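Local coordinates for uncharacterized protein (Pyrococcus horikoshii, PDB 2CYJ) that is of unknown function and belongs to a conserved family of small uncharacterized proteins, the DUF498/DUF598 or Mth938 family, at residues V23-R29 and K55-F61; D60-V66 and K108-I114. All coordinates share one frame; numbering follows the deposited sequence.

Interaction 1 of 2, residues V23-R29 and K55-F61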
ATOM      1  N   VAL A  23       4.952   2.897   0.851  1.00  3.86           N
ATOM      2  CA  VAL A  23       3.981   3.463  -0.063  1.00  3.08           C
ATOM      3  C   VAL A  23       4.733   3.681  -1.377  1.00  4.29           C
ATOM      4  O   VAL A  23       5.811   4.279  -1.396  1.00  4.38           O
ATOM      5  CB  VAL A  23       3.428   4.814   0.451  1.00  4.15           C
ATOM      6  CG1 VAL A  23       2.476   5.423  -0.574  1.00  5.37           C
ATOM      7  CG2 VAL A  23       2.704   4.598   1.764  1.00  5.74           C
ATOM      8  N   ILE A  24       4.194   3.141  -2.463  1.00  4.44           N
ATOM      9  CA  ILE A  24       4.795   3.300  -3.776  1.00  3.45           C
ATOM     10  C   ILE A  24       3.838   4.191  -4.562  1.00  3.69           C
ATOM     11  O   ILE A  24       2.680   3.823  -4.799  1.00  3.99           O
ATOM     12  CB  ILE A  24       4.951   1.950  -4.507  1.00  4.42           C
ATOM     13  CG1 ILE A  24       5.810   0.997  -3.664  1.00  4.55           C
ATOM     14  CG2 ILE A  24       5.577   2.176  -5.877  1.00  6.19           C
ATOM     15  CD1 ILE A  24       5.761  -0.461  -4.124  1.00  6.72           C
ATOM     16  N   TYR A  25       4.312   5.376  -4.925  1.00  4.54           N
ATOM     17  CA  TYR A  25       3.514   6.329  -5.684  1.00  4.81           C
ATOM     18  C   TYR A  25       3.498   5.983  -7.168  1.00  5.19           C
ATOM     19  O   TYR A  25       4.358   5.255  -7.652  1.00  5.19           O
ATOM     20  CB  TYR A  25       4.075   7.733  -5.456  1.00  5.52           C
ATOM     21  CG  TYR A  25       3.832   8.189  -4.041  1.00  8.68           C
ATOM     22  CD1 TYR A  25       2.617   8.770  -3.690  1.00  8.28           C
ATOM     23  CD2 TYR A  25       4.770   7.955  -3.031  1.00  6.13           C
ATOM     24  CE1 TYR A  25       2.328   9.104  -2.382  1.00  9.62           C
ATOM     25  CE2 TYR A  25       4.484   8.289  -1.696  1.00  9.21           C
ATOM     26  CZ  TYR A  25       3.252   8.864  -1.391  1.00  9.49           C
ATOM     27  OH  TYR A  25       2.921   9.198  -0.097  1.00 13.48           O
ATOM     28  N   PRO A  26       2.503   6.496  -7.915  1.00  5.19           N
ATOM     29  CA  PRO A  26       2.384   6.231  -9.356  1.00  6.64           C
ATOM     30  C   PRO A  26       3.663   6.456 -10.152  1.00  6.22           C
ATOM     31  O   PRO A  26       3.919   5.749 -11.129  1.00  7.10           O
ATOM     32  CB  PRO A  26       1.270   7.184  -9.791  1.00  5.46           C
ATOM     33  CG  PRO A  26       0.392   7.220  -8.598  1.00  6.43           C
ATOM     34  CD  PRO A  26       1.360   7.293  -7.435  1.00  4.28           C
ATOM     35  N   SER A  27       4.444   7.452  -9.739  1.00  5.52           N
ATOM     36  CA  SER A  27       5.706   7.799 -10.390  1.00  4.36           C
ATOM     37  C   SER A  27       6.819   6.823 -10.071  1.00  5.90           C
ATOM     38  O   SER A  27       7.876   6.872 -10.692  1.00  7.43           O
ATOM     39  CB  SER A  27       6.176   9.179  -9.933  1.00  4.89           C
ATOM     40  OG  SER A  27       6.425   9.174  -8.531  1.00  8.31           O
ATOM     41  N   GLY A  28       6.602   5.963  -9.082  1.00  4.64           N
ATOM     42  CA  GLY A  28       7.646   5.027  -8.708  1.00  5.11           C
ATOM     43  C   GLY A  28       8.405   5.492  -7.478  1.00  5.23           C
ATOM     44  O   GLY A  28       9.287   4.787  -6.991  1.00  6.46           O
ATOM     45  N   ARG A  29       8.091   6.687  -6.983  1.00  6.49           N
ATOM     46  CA  ARG A  29       8.740   7.178  -5.771  1.00  6.55           C
ATOM     47  C   ARG A  29       8.277   6.275  -4.630  1.00  6.09           C
ATOM     48  O   ARG A  29       7.117   5.854  -4.590  1.00  6.04           O
ATOM     49  CB  ARG A  29       8.325   8.619  -5.485  1.00 10.28           C
ATOM     50  CG  ARG A  29       8.921   9.615  -6.455  1.00 18.96           C
ATOM     51  CD  ARG A  29       8.352  11.001  -6.249  1.00 21.50           C
ATOM     52  NE  ARG A  29       8.833  11.910  -7.282  1.00 30.56           N
ATOM     53  CZ  ARG A  29       8.342  13.127  -7.498  1.00 34.90           C
ATOM     54  NH1 ARG A  29       7.349  13.588  -6.749  1.00 40.79           N
ATOM     55  NH2 ARG A  29       8.842  13.878  -8.469  1.00 38.78           N
ATOM     56  N   LYS A  55      -2.732  11.374   3.627  1.00  4.88           N
ATOM     57  CA  LYS A  55      -1.336  11.800   3.498  1.00  4.70           C
ATOM     58  C   LYS A  55      -0.692  11.274   2.220  1.00  4.27           C
ATOM     59  O   LYS A  55       0.333  11.798   1.788  1.00  6.97           O
ATOM     60  CB  LYS A  55      -0.483  11.326   4.687  1.00  6.27           C
ATOM     61  CG  LYS A  55      -0.944  11.791   6.058  1.00  8.31           C
ATOM     62  CD  LYS A  55      -0.947  13.302   6.152  1.00 13.35           C
ATOM     63  CE  LYS A  55      -1.334  13.747   7.546  1.00 17.08           C
ATOM     64  NZ  LYS A  55      -1.248  15.222   7.684  1.00 23.97           N
ATOM     65  N   TYR A  56      -1.293  10.256   1.606  1.00  4.76           N
ATOM     66  CA  TYR A  56      -0.721   9.667   0.400  1.00  5.97           C
ATOM     67  C   TYR A  56      -1.346  10.195  -0.872  1.00  6.66           C
ATOM     68  O   TYR A  56      -0.991   9.749  -1.962  1.00  7.43           O
ATOM     69  CB  TYR A  56      -0.852   8.145   0.444  1.00  6.46           C
ATOM     70  CG  TYR A  56      -0.329   7.547   1.726  1.00  3.98           C
ATOM     71  CD1 TYR A  56      -0.992   6.492   2.342  1.00  4.73           C
ATOM     72  CD2 TYR A  56       0.801   8.074   2.355  1.00  5.30           C
ATOM     73  CE1 TYR A  56      -0.551   5.974   3.568  1.00  5.49           C
ATOM     74  CE2 TYR A  56       1.253   7.559   3.577  1.00  4.95           C
ATOM     75  CZ  TYR A  56       0.567   6.514   4.174  1.00  5.15           C
ATOM     76  OH  TYR A  56       0.997   6.010   5.374  1.00  6.88           O
ATOM     77  N   LEU A  57      -2.278  11.138  -0.739  1.00  4.65           N
ATOM     78  CA  LEU A  57      -2.919  11.740  -1.906  1.00  4.59           C
ATOM     79  C   LEU A  57      -2.016  12.888  -2.360  1.00  6.30           C
ATOM     80  O   LEU A  57      -2.280  14.076  -2.108  1.00  7.26           O
ATOM     81  CB  LEU A  57      -4.313  12.243  -1.531  1.00  6.28           C
ATOM     82  CG  LEU A  57      -5.182  11.149  -0.903  1.00  6.76           C
ATOM     83  CD1 LEU A  57      -6.553  11.739  -0.613  1.00  9.17           C
ATOM     84  CD2 LEU A  57      -5.314   9.953  -1.837  1.00  8.48           C
ATOM     85  N   VAL A  58      -0.942  12.510  -3.041  1.00  5.47           N
ATOM     86  CA  VAL A  58       0.085  13.444  -3.501  1.00  7.79           C
ATOM     87  C   VAL A  58       0.178  13.505  -5.020  1.00  6.52           C
ATOM     88  O   VAL A  58       0.402  14.573  -5.592  1.00  8.56           O
ATOM     89  CB  VAL A  58       1.457  13.031  -2.908  1.00 12.72           C
ATOM     90  CG1 VAL A  58       2.550  13.961  -3.385  1.00 13.49           C
ATOM     91  CG2 VAL A  58       1.382  13.047  -1.378  1.00 15.52           C
ATOM     92  N   GLU A  59       0.037  12.347  -5.662  1.00  5.49           N
ATOM     93  CA  GLU A  59       0.051  12.255  -7.115  1.00  5.37           C
ATOM     94  C   GLU A  59      -1.303  11.704  -7.536  1.00  5.43           C
ATOM     95  O   GLU A  59      -1.935  10.943  -6.793  1.00  6.72           O
ATOM     96  CB  GLU A  59       1.141  11.291  -7.598  1.00  5.24           C
ATOM     97  CG  GLU A  59       2.545  11.698  -7.211  1.00  5.28           C
ATOM     98  CD  GLU A  59       3.589  10.691  -7.673  1.00  6.47           C
ATOM     99  OE1 GLU A  59       4.770  10.859  -7.302  1.00  7.99           O
ATOM    100  OE2 GLU A  59       3.229   9.741  -8.401  1.00  8.27           O
ATOM    101  N   ASP A  60      -1.750  12.094  -8.725  1.00  6.90           N
ATOM    102  CA  ASP A  60      -3.017  11.620  -9.262  1.00  8.77           C
ATOM    103  C   ASP A  60      -2.866  10.118  -9.535  1.00  6.19           C
ATOM    104  O   ASP A  60      -1.792   9.652  -9.928  1.00  8.00           O
ATOM    105  CB  ASP A  60      -3.328  12.374 -10.559  1.00 15.05           C
ATOM    106  CG  ASP A  60      -4.761  12.196 -11.018  1.00 24.65           C
ATOM    107  OD1 ASP A  60      -5.667  12.200 -10.165  1.00 24.39           O
ATOM    108  OD2 ASP A  60      -4.986  12.074 -12.238  1.00 34.21           O
ATOM    109  N   PHE A  61      -3.932   9.358  -9.316  1.00  5.87           N
ATOM    110  CA  PHE A  61      -3.878   7.923  -9.557  1.00  6.48           C
ATOM    111  C   PHE A  61      -5.241   7.385  -9.966  1.00  6.99           C
ATOM    112  O   PHE A  61      -6.274   8.015  -9.713  1.00  7.06           O
ATOM    113  CB  PHE A  61      -3.349   7.183  -8.308  1.00  7.19           C
ATOM    114  CG  PHE A  61      -4.205   7.352  -7.076  1.00  6.88           C
ATOM    115  CD1 PHE A  61      -5.131   6.378  -6.713  1.00  4.61           C
ATOM    116  CD2 PHE A  61      -4.089   8.494  -6.286  1.00  8.60           C
ATOM    117  CE1 PHE A  61      -5.933   6.536  -5.577  1.00  6.68           C
ATOM    118  CE2 PHE A  61      -4.879   8.667  -5.155  1.00  9.54           C
ATOM    119  CZ  PHE A  61      -5.809   7.682  -4.798  1.00  7.85           C
TER
HETATM  120  O   HOH W   1       3.081  11.583   1.617  1.00 26.77           O
HETATM  121  O   HOH W   2       5.322  12.597  -5.448  1.00 27.68           O

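Interaction 2 of 2, residues D60-V66 and K108-I114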
ATOM      1  N   ASP A  60      -1.750  12.094  -8.725  1.00  6.90           N
ATOM      2  CA  ASP A  60      -3.017  11.620  -9.262  1.00  8.77           C
ATOM      3  C   ASP A  60      -2.866  10.118  -9.535  1.00  6.19           C
ATOM      4  O   ASP A  60      -1.792   9.652  -9.928  1.00  8.00           O
ATOM      5  CB  ASP A  60      -3.328  12.374 -10.559  1.00 15.05           C
ATOM      6  CG  ASP A  60      -4.761  12.196 -11.018  1.00 24.65           C
ATOM      7  OD1 ASP A  60      -5.667  12.200 -10.165  1.00 24.39           O
ATOM      8  OD2 ASP A  60      -4.986  12.074 -12.238  1.00 34.21           O
ATOM      9  N   PHE A  61      -3.932   9.358  -9.316  1.00  5.87           N
ATOM     10  CA  PHE A  61      -3.878   7.923  -9.557  1.00  6.48           C
ATOM     11  C   PHE A  61      -5.241   7.385  -9.966  1.00  6.99           C
ATOM     12  O   PHE A  61      -6.274   8.015  -9.713  1.00  7.06           O
ATOM     13  CB  PHE A  61      -3.349   7.183  -8.308  1.00  7.19           C
ATOM     14  CG  PHE A  61      -4.205   7.352  -7.076  1.00  6.88           C
ATOM     15  CD1 PHE A  61      -5.131   6.378  -6.713  1.00  4.61           C
ATOM     16  CD2 PHE A  61      -4.089   8.494  -6.286  1.00  8.60           C
ATOM     17  CE1 PHE A  61      -5.933   6.536  -5.577  1.00  6.68           C
ATOM     18  CE2 PHE A  61      -4.879   8.667  -5.155  1.00  9.54           C
ATOM     19  CZ  PHE A  61      -5.809   7.682  -4.798  1.00  7.85           C
ATOM     20  N   ASP A  62      -5.218   6.224 -10.611  1.00  6.58           N
ATOM     21  CA  ASP A  62      -6.417   5.541 -11.087  1.00  5.08           C
ATOM     22  C   ASP A  62      -6.770   4.379 -10.177  1.00  5.65           C
ATOM     23  O   ASP A  62      -7.940   4.048  -9.977  1.00  5.60           O
ATOM     24  CB  ASP A  62      -6.173   4.964 -12.487  1.00  9.37           C
ATOM     25  CG  ASP A  62      -5.763   6.016 -13.496  1.00 10.15           C
ATOM     26  OD1 ASP A  62      -6.505   7.011 -13.640  1.00 12.52           O
ATOM     27  OD2 ASP A  62      -4.704   5.841 -14.146  1.00 10.36           O
ATOM     28  N   VAL A  63      -5.732   3.772  -9.622  1.00  5.27           N
ATOM     29  CA  VAL A  63      -5.875   2.586  -8.806  1.00  5.92           C
ATOM     30  C   VAL A  63      -5.176   2.693  -7.468  1.00  4.22           C
ATOM     31  O   VAL A  63      -4.039   3.152  -7.418  1.00  5.73           O
ATOM     32  CB  VAL A  63      -5.228   1.378  -9.534  1.00  5.06           C
ATOM     33  CG1 VAL A  63      -5.332   0.115  -8.680  1.00  6.36           C
ATOM     34  CG2 VAL A  63      -5.871   1.166 -10.898  1.00 10.02           C
ATOM     35  N   LEU A  64      -5.867   2.305  -6.398  1.00  5.08           N
ATOM     36  CA  LEU A  64      -5.251   2.224  -5.072  1.00  2.59           C
ATOM     37  C   LEU A  64      -5.125   0.720  -4.836  1.00  6.17           C
ATOM     38  O   LEU A  64      -6.129  -0.007  -4.814  1.00  7.50           O
ATOM     39  CB  LEU A  64      -6.117   2.826  -3.953  1.00  5.44           C
ATOM     40  CG  LEU A  64      -5.562   2.489  -2.551  1.00  4.37           C
ATOM     41  CD1 LEU A  64      -4.209   3.168  -2.317  1.00  8.05           C
ATOM     42  CD2 LEU A  64      -6.557   2.905  -1.484  1.00  7.21           C
ATOM     43  N   LEU A  65      -3.889   0.253  -4.695  1.00  5.74           N
ATOM     44  CA  LEU A  65      -3.611  -1.158  -4.460  1.00  3.87           C
ATOM     45  C   LEU A  65      -3.042  -1.315  -3.060  1.00  5.14           C
ATOM     46  O   LEU A  65      -2.028  -0.706  -2.713  1.00  6.62           O
ATOM     47  CB  LEU A  65      -2.623  -1.683  -5.510  1.00  4.67           C
ATOM     48  CG  LEU A  65      -2.180  -3.158  -5.462  1.00  9.66           C
ATOM     49  CD1 LEU A  65      -1.050  -3.333  -4.459  0.50 14.02           C
ATOM     50  CD2 LEU A  65      -3.366  -4.053  -5.150  0.50 14.91           C
ATOM     51  N   VAL A  66      -3.709  -2.121  -2.246  1.00  5.09           N
ATOM     52  CA  VAL A  66      -3.248  -2.339  -0.885  1.00  4.36           C
ATOM     53  C   VAL A  66      -2.820  -3.778  -0.652  1.00  5.41           C
ATOM     54  O   VAL A  66      -3.596  -4.706  -0.895  1.00  7.01           O
ATOM     55  CB  VAL A  66      -4.353  -1.995   0.162  1.00  3.99           C
ATOM     56  CG1 VAL A  66      -3.808  -2.147   1.586  1.00  4.36           C
ATOM     57  CG2 VAL A  66      -4.862  -0.566  -0.054  1.00  7.17           C
ATOM     58  N   LYS A 108      -2.033   1.883 -16.053  1.00 11.27           N
ATOM     59  CA  LYS A 108      -2.776   2.760 -15.167  1.00  8.68           C
ATOM     60  C   LYS A 108      -1.828   3.339 -14.124  1.00  7.50           C
ATOM     61  O   LYS A 108      -0.755   2.783 -13.855  1.00  9.72           O
ATOM     62  CB  LYS A 108      -3.901   1.993 -14.469  1.00 10.95           C
ATOM     63  CG  LYS A 108      -5.042   1.575 -15.393  1.00 11.52           C
ATOM     64  CD  LYS A 108      -5.928   0.525 -14.739  1.00 14.08           C
ATOM     65  CE  LYS A 108      -7.066   0.112 -15.667  1.00 17.32           C
ATOM     66  NZ  LYS A 108      -7.904  -0.959 -15.058  1.00 20.37           N
ATOM     67  N   ARG A 109      -2.228   4.467 -13.548  1.00  7.35           N
ATOM     68  CA  ARG A 109      -1.439   5.117 -12.518  1.00  7.02           C
ATOM     69  C   ARG A 109      -1.842   4.460 -11.208  1.00  5.88           C
ATOM     70  O   ARG A 109      -2.995   4.532 -10.782  1.00  7.76           O
ATOM     71  CB  ARG A 109      -1.736   6.609 -12.507  1.00  6.32           C
ATOM     72  CG  ARG A 109      -1.335   7.278 -13.808  1.00  9.21           C
ATOM     73  CD  ARG A 109      -1.878   8.677 -13.896  1.00 18.78           C
ATOM     74  NE  ARG A 109      -3.336   8.660 -13.910  1.00 20.01           N
ATOM     75  CZ  ARG A 109      -4.098   9.747 -13.950  1.00 24.48           C
ATOM     76  NH1 ARG A 109      -3.537  10.949 -13.978  1.00 22.18           N
ATOM     77  NH2 ARG A 109      -5.418   9.628 -13.966  1.00 25.53           N
ATOM     78  N   ILE A 110      -0.878   3.807 -10.575  1.00  6.25           N
ATOM     79  CA  ILE A 110      -1.148   3.080  -9.354  1.00  5.25           C
ATOM     80  C   ILE A 110      -0.457   3.591  -8.101  1.00  5.04           C
ATOM     81  O   ILE A 110       0.759   3.812  -8.095  1.00  5.29           O
ATOM     82  CB  ILE A 110      -0.747   1.604  -9.538  1.00  8.21           C
ATOM     83  CG1 ILE A 110      -1.339   1.059 -10.842  1.00 10.15           C
ATOM     84  CG2 ILE A 110      -1.239   0.786  -8.371  1.00  7.62           C
ATOM     85  CD1 ILE A 110      -0.728  -0.256 -11.283  1.00 13.94           C
ATOM     86  N   LEU A 111      -1.258   3.779  -7.053  1.00  4.30           N
ATOM     87  CA  LEU A 111      -0.772   4.169  -5.730  1.00  3.94           C
ATOM     88  C   LEU A 111      -0.854   2.868  -4.919  1.00  3.45           C
ATOM     89  O   LEU A 111      -1.927   2.265  -4.813  1.00  4.90           O
ATOM     90  CB  LEU A 111      -1.682   5.224  -5.097  1.00  3.23           C
ATOM     91  CG  LEU A 111      -1.380   5.546  -3.624  1.00  5.06           C
ATOM     92  CD1 LEU A 111       0.038   6.112  -3.451  1.00  5.91           C
ATOM     93  CD2 LEU A 111      -2.424   6.545  -3.127  1.00  5.74           C
ATOM     94  N   ALA A 112       0.263   2.416  -4.356  1.00  3.75           N
ATOM     95  CA  ALA A 112       0.247   1.169  -3.595  1.00  2.75           C
ATOM     96  C   ALA A 112       0.687   1.355  -2.154  1.00  4.75           C
ATOM     97  O   ALA A 112       1.653   2.057  -1.891  1.00  6.01           O
ATOM     98  CB  ALA A 112       1.158   0.128  -4.270  1.00  4.50           C
ATOM     99  N   ILE A 113      -0.041   0.742  -1.225  1.00  3.06           N
ATOM    100  CA  ILE A 113       0.314   0.796   0.194  1.00  2.40           C
ATOM    101  C   ILE A 113       0.587  -0.661   0.527  1.00  3.14           C
ATOM    102  O   ILE A 113      -0.291  -1.524   0.379  1.00  3.79           O
ATOM    103  CB  ILE A 113      -0.832   1.341   1.054  1.00  3.04           C
ATOM    104  CG1 ILE A 113      -1.168   2.770   0.608  1.00  4.65           C
ATOM    105  CG2 ILE A 113      -0.428   1.322   2.528  1.00  6.06           C
ATOM    106  CD1 ILE A 113      -2.448   3.319   1.212  1.00  7.05           C
ATOM    107  N   ILE A 114       1.815  -0.930   0.947  1.00  2.86           N
ATOM    108  CA  ILE A 114       2.251  -2.291   1.214  1.00  4.89           C
ATOM    109  C   ILE A 114       2.567  -2.590   2.672  1.00  3.26           C
ATOM    110  O   ILE A 114       3.505  -2.022   3.246  1.00  5.48           O
ATOM    111  CB  ILE A 114       3.519  -2.594   0.376  1.00  5.48           C
ATOM    112  CG1 ILE A 114       3.276  -2.237  -1.103  1.00  5.15           C
ATOM    113  CG2 ILE A 114       3.945  -4.046   0.566  1.00  6.24           C
ATOM    114  CD1 ILE A 114       2.196  -3.064  -1.814  1.00  6.32           C
TER

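Interaction 1 of 2, residues V23-R29 and K55-F61
Glu59 holds the turn at Ser27 with both carboxylate oxygens. Ser27 OG donates to Glu59 OE1 at 2.7 Å, and Ser27 N donates to Glu59 OE2 at 2.9 Å. Both oxygens are met on their syn lone pairs, and the carboxylate thus spans the hydroxyl and the amide of Ser27. The glutamate chain is extended beyond CG (chi2 178°), which carries the carboxylate across to the turn. Arg29 adds charge from further off: its NH1 lies 3.8 Å from Glu59 OE1, a long salt bridge with the oxygen well out of the guanidinium plane. A water joins the same two atoms. An alanine in place of Glu59 would probably leave Ser27 N and OG without these acceptors and Arg29 without its carboxylate mate. A second water links Tyr25 OH to Lys55 O. The Tyr25 ring meets Tyr56 O with its edge, CE1 at 3.4 Å, and the two tyrosine side chains cross at about a right angle. Val23 CG2 sits over the centre of the Tyr56 ring, 3.7 Å from the centroid, a CH-pi contact. Tyr56 OH itself bonds to Glu52 and Met34. Pro26 CG packs on Phe61 CB at 3.8 Å. Tyr25 to Gly28 is a type I beta turn between the antiparallel strands 22-24 and 30-32, a beta-hairpin connection held here by a carboxylate from the loop before strand 63-68.

Interaction 2 of 2, residues D60-V66 and K108-I114
Leu111 CD2 lies over one face of the Phe61 ring, offset toward the rim and 3.9 Å from the centroid, a CH-pi contact. Phe61 CG stands between its backbone N and carbonyl carbon (chi1 61°), which sets the ring beside Leu111. Asp62 lies at the edge of the Arg109 guanidinium, in its plane, while the NE bond reaches Asp62 OD2 from above the carboxylate plane. Arg109 NH2 donates a hydrogen bond to Asp62 OD1 (2.9 Å) and Arg109 NE one to Asp62 OD2 (3.1 Å), a side-on salt bridge, both nearly straight, with the two planes 44° apart. Asp62 OD2 also accepts from Arg109 N. Asp60 OD2 forms a second salt bridge with Arg109 NH1, its carboxylate turned 87° from the guanidinium. Arg109 O accepts from both Asp62 N and Val63 N. Regular strand pairing follows: Leu111 N to Val63 O, Leu65 N to Leu111 O at 2.8 Å, and Ile113 N to Leu65 O. Leu64 CD1 touches Leu111 CD2 and Ile113 CD1 on the face shared with Val66. On the other face Leu65 CB meets Ile110 CG2, and helix 94-104 packs against Leu65, Ile110 and Ile114. Strands 63-66 and 110-114 are parallel neighbours in a mixed alpha/beta sheet, with a salt-bridge network at their N-terminal ends.

From the N terminus, the chain passes through strand 22-24 and its turn, then strand 30-32 and two helices, before residues 55-61 return to that turn. This closes interaction 1, a loop with 25 residues between its segments. Interaction 2 then opens at residues 60-66 and closes at 108-114, after strand 88-92 and helix 94-104. The two are in series, neither nested nor crossed, and share Asp60 and Phe61. They meet in the mixed sheet, where strand 110-115 lies between 22-24 and 63-68. Ile24 N probably bonds to Ala112 O, and Tyr56 packs on Ile113. Together they tie the hairpin of strands 22-24 and 30-32 to the parallel half of the sheet.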